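Local coordinates for protein leucine aminopeptidase (Fimbriiglobus ruber, PDB 7D1B) that probably converts N-terminal glutamine of peptides to pyroglutamate as a zinc-dependent glutaminyl cyclase of the M28 peptidase family, at residues A[166-179]-A[326-338]. Numbering follows the deposited sequence.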
loop_
_atom_site.group_PDB
_atom_site.type_symbol
_atom_site.label_atom_id
_atom_site.label_comp_id
_atom_site.label_asym_id
_atom_site.label_seq_id
_atom_site.Cartn_x
_atom_site.Cartn_y
_atom_site.Cartn_z
ATOM N N LEU A 166 2.631 -11.516 4.231
ATOM C CA LEU A 166 1.500 -11.685 5.134
ATOM C C LEU A 166 0.598 -12.818 4.688
ATOM O O LEU A 166 0.005 -13.512 5.527
ATOM C CB LEU A 166 0.687 -10.387 5.221
ATOM C CG LEU A 166 1.331 -9.230 5.980
ATOM C CD1 LEU A 166 0.481 -7.980 5.824
ATOM C CD2 LEU A 166 1.513 -9.575 7.442
ATOM N N ALA A 167 0.468 -13.021 3.376
ATOM C CA ALA A 167 -0.404 -14.073 2.874
ATOM C C ALA A 167 -0.035 -15.455 3.397
ATOM O O ALA A 167 -0.906 -16.316 3.467
ATOM C CB ALA A 167 -0.386 -14.064 1.348
ATOM N N HIS A 168 1.241 -15.707 3.729
ATOM C CA HIS A 168 1.605 -17.001 4.304
ATOM C C HIS A 168 0.918 -17.253 5.640
ATOM O O HIS A 168 0.756 -18.417 6.032
ATOM C CB HIS A 168 3.112 -17.111 4.490
ATOM C CG HIS A 168 3.860 -17.226 3.203
ATOM N ND1 HIS A 168 3.985 -18.418 2.525
ATOM C CD2 HIS A 168 4.516 -16.298 2.463
ATOM C CE1 HIS A 168 4.695 -18.221 1.426
ATOM N NE2 HIS A 168 5.024 -16.945 1.363
ATOM N N HIS A 169 0.525 -16.185 6.340
ATOM C CA HIS A 169 0.050 -16.269 7.712
ATOM C C HIS A 169 -1.444 -16.063 7.839
ATOM O O HIS A 169 -2.007 -16.474 8.854
ATOM C CB HIS A 169 0.764 -15.207 8.559
ATOM C CG HIS A 169 2.244 -15.235 8.370
ATOM N ND1 HIS A 169 3.082 -16.035 9.122
ATOM C CD2 HIS A 169 3.025 -14.610 7.458
ATOM C CE1 HIS A 169 4.322 -15.881 8.683
ATOM N NE2 HIS A 169 4.311 -15.031 7.665
ATOM N N MET A 170 -2.102 -15.449 6.843
ATOM C CA MET A 170 -3.455 -14.928 7.049
ATOM C C MET A 170 -4.455 -16.000 7.464
ATOM O O MET A 170 -5.299 -15.734 8.323
ATOM C CB MET A 170 -3.961 -14.190 5.812
ATOM C CG MET A 170 -3.289 -12.859 5.557
ATOM S SD MET A 170 -3.398 -11.669 6.921
ATOM C CE MET A 170 -5.140 -11.280 6.837
ATOM N N LYS A 171 -4.395 -17.205 6.874
ATOM C CA LYS A 171 -5.391 -18.209 7.247
ATOM C C LYS A 171 -5.210 -18.707 8.667
ATOM O O LYS A 171 -6.122 -19.364 9.180
ATOM C CB LYS A 171 -5.461 -19.369 6.251
ATOM C CG LYS A 171 -6.106 -19.013 4.915
ATOM C CD LYS A 171 -7.446 -18.316 5.033
ATOM C CE LYS A 171 -8.502 -19.156 5.719
ATOM N NZ LYS A 171 -9.364 -19.853 4.717
ATOM N N GLY A 172 -4.084 -18.395 9.316
ATOM C CA GLY A 172 -3.891 -18.693 10.721
ATOM C C GLY A 172 -4.174 -17.536 11.656
ATOM O O GLY A 172 -3.877 -17.657 12.849
ATOM N N VAL A 173 -4.729 -16.427 11.174
ATOM C CA VAL A 173 -4.954 -15.236 11.996
ATOM C C VAL A 173 -6.404 -15.220 12.465
ATOM O O VAL A 173 -7.316 -15.300 11.623
ATOM C CB VAL A 173 -4.638 -13.950 11.214
ATOM C CG1 VAL A 173 -5.006 -12.726 12.046
ATOM C CG2 VAL A 173 -3.168 -13.926 10.811
ATOM N N PRO A 174 -6.665 -15.083 13.769
ATOM C CA PRO A 174 -8.048 -14.914 14.232
ATOM C C PRO A 174 -8.466 -13.465 14.029
ATOM O O PRO A 174 -7.752 -12.534 14.423
ATOM C CB PRO A 174 -7.971 -15.274 15.716
ATOM C CG PRO A 174 -6.568 -14.950 16.107
ATOM C CD PRO A 174 -5.703 -15.146 14.884
ATOM N N SER A 175 -9.638 -13.264 13.419
ATOM C CA SER A 175 -10.058 -11.908 13.090
ATOM C C SER A 175 -11.569 -11.782 13.151
ATOM O O SER A 175 -12.282 -12.525 12.471
ATOM C CB SER A 175 -9.601 -11.534 11.683
ATOM O OG SER A 175 -10.046 -10.218 11.407
ATOM N N ASN A 176 -12.047 -10.774 13.877
ATOM C CA ASN A 176 -13.472 -10.473 13.906
ATOM C C ASN A 176 -13.926 -9.619 12.733
ATOM O O ASN A 176 -15.120 -9.293 12.648
ATOM C CB ASN A 176 -13.814 -9.785 15.225
ATOM C CG ASN A 176 -13.503 -10.666 16.408
ATOM O OD1 ASN A 176 -13.737 -11.883 16.365
ATOM N ND2 ASN A 176 -12.942 -10.084 17.455
ATOM N N VAL A 177 -13.018 -9.282 11.830
ATOM C CA VAL A 177 -13.293 -8.457 10.660
ATOM C C VAL A 177 -12.786 -9.159 9.408
ATOM O O VAL A 177 -11.852 -9.962 9.449
ATOM C CB VAL A 177 -12.652 -7.060 10.798
ATOM C CG1 VAL A 177 -13.337 -6.271 11.910
ATOM C CG2 VAL A 177 -11.149 -7.155 11.030
ATOM N N GLY A 178 -13.385 -8.834 8.273
ATOM C CA GLY A 178 -12.783 -9.216 7.015
ATOM C C GLY A 178 -11.509 -8.432 6.783
ATOM O O GLY A 178 -11.324 -7.347 7.343
ATOM N N VAL A 179 -10.618 -8.973 5.943
ATOM C CA VAL A 179 -9.411 -8.233 5.563
ATOM C C VAL A 179 -9.248 -8.331 4.059
ATOM O O VAL A 179 -9.123 -9.435 3.519
ATOM C CB VAL A 179 -8.149 -8.747 6.281
ATOM C CG1 VAL A 179 -6.923 -7.937 5.832
ATOM C CG2 VAL A 179 -8.311 -8.646 7.781
ATOM N N VAL A 326 6.298 -3.656 10.488
ATOM C CA VAL A 326 5.051 -3.117 9.954
ATOM C C VAL A 326 4.009 -4.220 9.785
ATOM O O VAL A 326 2.825 -4.028 10.114
ATOM C CB VAL A 326 5.315 -2.318 8.669
ATOM C CG1 VAL A 326 4.012 -1.896 7.996
ATOM C CG2 VAL A 326 6.178 -1.089 8.993
ATOM N N GLY A 327 4.432 -5.400 9.322
ATOM C CA GLY A 327 3.502 -6.511 9.211
ATOM C C GLY A 327 2.878 -6.900 10.533
ATOM O O GLY A 327 1.671 -7.152 10.618
ATOM N N ASN A 328 3.681 -6.934 11.597
ATOM C CA ASN A 328 3.139 -7.281 12.902
ATOM C C ASN A 328 2.207 -6.207 13.419
ATOM O O ASN A 328 1.220 -6.531 14.079
ATOM C CB ASN A 328 4.268 -7.580 13.862
ATOM C CG ASN A 328 4.732 -9.021 13.744
ATOM O OD1 ASN A 328 3.910 -9.948 13.627
ATOM N ND2 ASN A 328 6.017 -9.232 13.846
ATOM N N VAL A 329 2.478 -4.934 13.123
ATOM C CA VAL A 329 1.535 -3.887 13.518
ATOM C C VAL A 329 0.206 -4.069 12.805
ATOM O O VAL A 329 -0.861 -3.978 13.419
ATOM C CB VAL A 329 2.152 -2.496 13.288
ATOM C CG1 VAL A 329 1.107 -1.403 13.488
ATOM C CG2 VAL A 329 3.331 -2.308 14.228
ATOM N N LEU A 330 0.249 -4.343 11.498
ATOM C CA LEU A 330 -1.000 -4.574 10.759
ATOM C C LEU A 330 -1.760 -5.766 11.323
ATOM O O LEU A 330 -2.982 -5.700 11.508
ATOM C CB LEU A 330 -0.697 -4.825 9.286
ATOM C CG LEU A 330 -0.141 -3.641 8.506
ATOM C CD1 LEU A 330 0.356 -4.110 7.149
ATOM C CD2 LEU A 330 -1.217 -2.573 8.347
ATOM N N LEU A 331 -1.054 -6.874 11.604
ATOM C CA LEU A 331 -1.752 -8.047 12.130
ATOM C C LEU A 331 -2.307 -7.780 13.525
ATOM O O LEU A 331 -3.390 -8.279 13.873
ATOM C CB LEU A 331 -0.828 -9.261 12.138
ATOM C CG LEU A 331 -0.449 -9.786 10.757
ATOM C CD1 LEU A 331 0.494 -10.965 10.911
ATOM C CD2 LEU A 331 -1.694 -10.169 9.957
ATOM N N GLY A 332 -1.602 -6.984 14.339
ATOM C CA GLY A 332 -2.146 -6.660 15.653
ATOM C C GLY A 332 -3.393 -5.806 15.553
ATOM O O GLY A 332 -4.387 -6.053 16.241
ATOM N N TRP A 333 -3.358 -4.806 14.673
ATOM C CA TRP A 333 -4.523 -3.973 14.393
ATOM C C TRP A 333 -5.720 -4.828 13.986
ATOM O O TRP A 333 -6.838 -4.641 14.487
ATOM C CB TRP A 333 -4.135 -2.976 13.295
ATOM C CG TRP A 333 -5.266 -2.160 12.728
ATOM C CD1 TRP A 333 -6.117 -1.327 13.406
ATOM C CD2 TRP A 333 -5.630 -2.071 11.347
ATOM N NE1 TRP A 333 -7.004 -0.736 12.525
ATOM C CE2 TRP A 333 -6.720 -1.176 11.254
ATOM C CE3 TRP A 333 -5.154 -2.689 10.175
ATOM C CZ2 TRP A 333 -7.315 -0.849 10.031
ATOM C CZ3 TRP A 333 -5.751 -2.367 8.958
ATOM C CH2 TRP A 333 -6.826 -1.458 8.897
ATOM N N ILE A 334 -5.494 -5.793 13.097
ATOM C CA ILE A 334 -6.566 -6.695 12.677
ATOM C C ILE A 334 -7.127 -7.463 13.872
ATOM O O ILE A 334 -8.347 -7.545 14.062
ATOM C CB ILE A 334 -6.064 -7.631 11.568
ATOM C CG1 ILE A 334 -5.883 -6.843 10.274
ATOM C CG2 ILE A 334 -7.004 -8.816 11.366
ATOM C CD1 ILE A 334 -4.912 -7.508 9.273
ATOM N N GLN A 335 -6.244 -8.045 14.687
ATOM C CA GLN A 335 -6.680 -8.933 15.755
ATOM C C GLN A 335 -7.422 -8.199 16.858
ATOM O O GLN A 335 -8.266 -8.809 17.516
ATOM C CB GLN A 335 -5.483 -9.645 16.365
ATOM C CG GLN A 335 -4.869 -10.705 15.481
ATOM C CD GLN A 335 -3.535 -11.121 16.040
ATOM O OE1 GLN A 335 -3.455 -11.948 16.956
ATOM N NE2 GLN A 335 -2.473 -10.496 15.548
ATOM N N ILE A 336 -7.110 -6.923 17.111
ATOM C CA ILE A 336 -7.748 -6.227 18.232
ATOM C C ILE A 336 -9.151 -5.738 17.910
ATOM O O ILE A 336 -9.862 -5.294 18.818
ATOM C CB ILE A 336 -6.887 -5.101 18.837
ATOM C CG1 ILE A 336 -6.747 -3.937 17.846
ATOM C CG2 ILE A 336 -5.543 -5.633 19.324
ATOM C CD1 ILE A 336 -6.008 -2.749 18.427
ATOM N N GLN A 337 -9.579 -5.784 16.652
ATOM C CA GLN A 337 -10.934 -5.343 16.329
ATOM C C GLN A 337 -11.959 -6.225 17.022
ATOM O O GLN A 337 -11.854 -7.448 17.021
ATOM C CB GLN A 337 -11.193 -5.390 14.817
ATOM C CG GLN A 337 -10.200 -4.572 13.990
ATOM C CD GLN A 337 -10.123 -3.128 14.456
ATOM O OE1 GLN A 337 -11.130 -2.411 14.454
ATOM N NE2 GLN A 337 -8.941 -2.697 14.881
ATOM N N LYS A 338 -12.990 -5.594 17.573
ATOM C CA LYS A 338 -14.084 -6.311 18.206
ATOM C C LYS A 338 -15.022 -6.841 17.127
ATOM O O LYS A 338 -15.041 -6.351 15.987
ATOM C CB LYS A 338 -14.850 -5.373 19.124
ATOM C CG LYS A 338 -14.105 -5.013 20.384
ATOM C CD LYS A 338 -14.891 -3.960 21.178
ATOM C CE LYS A 338 -14.584 -2.536 20.710
ATOM N NZ LYS A 338 -15.346 -2.129 19.481
ATOM O OXT LYS A 338 -15.777 -7.783 17.367
HETATM O O HOH W 1 -9.040 -11.554 16.785
HETATM O O HOH W 2 -10.368 -9.042 15.245
HETATM O O HOH W 3 -16.864 -6.779 13.869
#
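I334 reaches from the C-terminal helix 320-336 to pack against S175 and V179, with V173 CG1 more distant. From CB of I334, the short branch CG2 lies anti to the backbone N and lands against S175, 3.3 Å from OG, with V179 CG2 at 3.8 Å on the same methyl. On the longer branch, I334 CG1 lies 3.9 Å from V179 CG2, and CD1 then touches both V179 CG1 and CG2, the two side chains meeting tip to tip, while M170 CE lies farther off. S175 OG gives its proton to V177 O at 2.7 Å, in the carbonyl plane and on a lone pair, which ties the turn before strand 178-184 to itself. With alanine in place of S175, V177 O is likely to lose this donor, and a gap to open beside I334 CG2.

One turn back, L331 slides past L166 in the opposite direction, its CG 3.9 Å from L166 CD2, and its CD2 meets M170 SD at 3.8 Å. This is alpha/beta architecture: the connection from helix 153-167 to strand 178-184, a strand inside the mixed sheet, wraps along the last helix of the M28 fold, away from the zinc site. G327 suits its place, because a CB there would crowd L166 CD2.

Past the helix, V177 CG1 packs on Q337 CB at 3.7 Å, and Q337, bent at chi2 (-54°), turns its amide back so that NE2 bonds W333 O. N176 ND2 donates to Q337 O at 2.9 Å, in the carbonyl plane and nearly in its own amide plane. Water 2 joins N176 N to I334 O and Q337 O; water 1 spans P174 O and Q335 O. The Q335 chain runs extended past CG, and its NE2 comes to L331 O from above the carbonyl plane, on the face opposite to Q335 N.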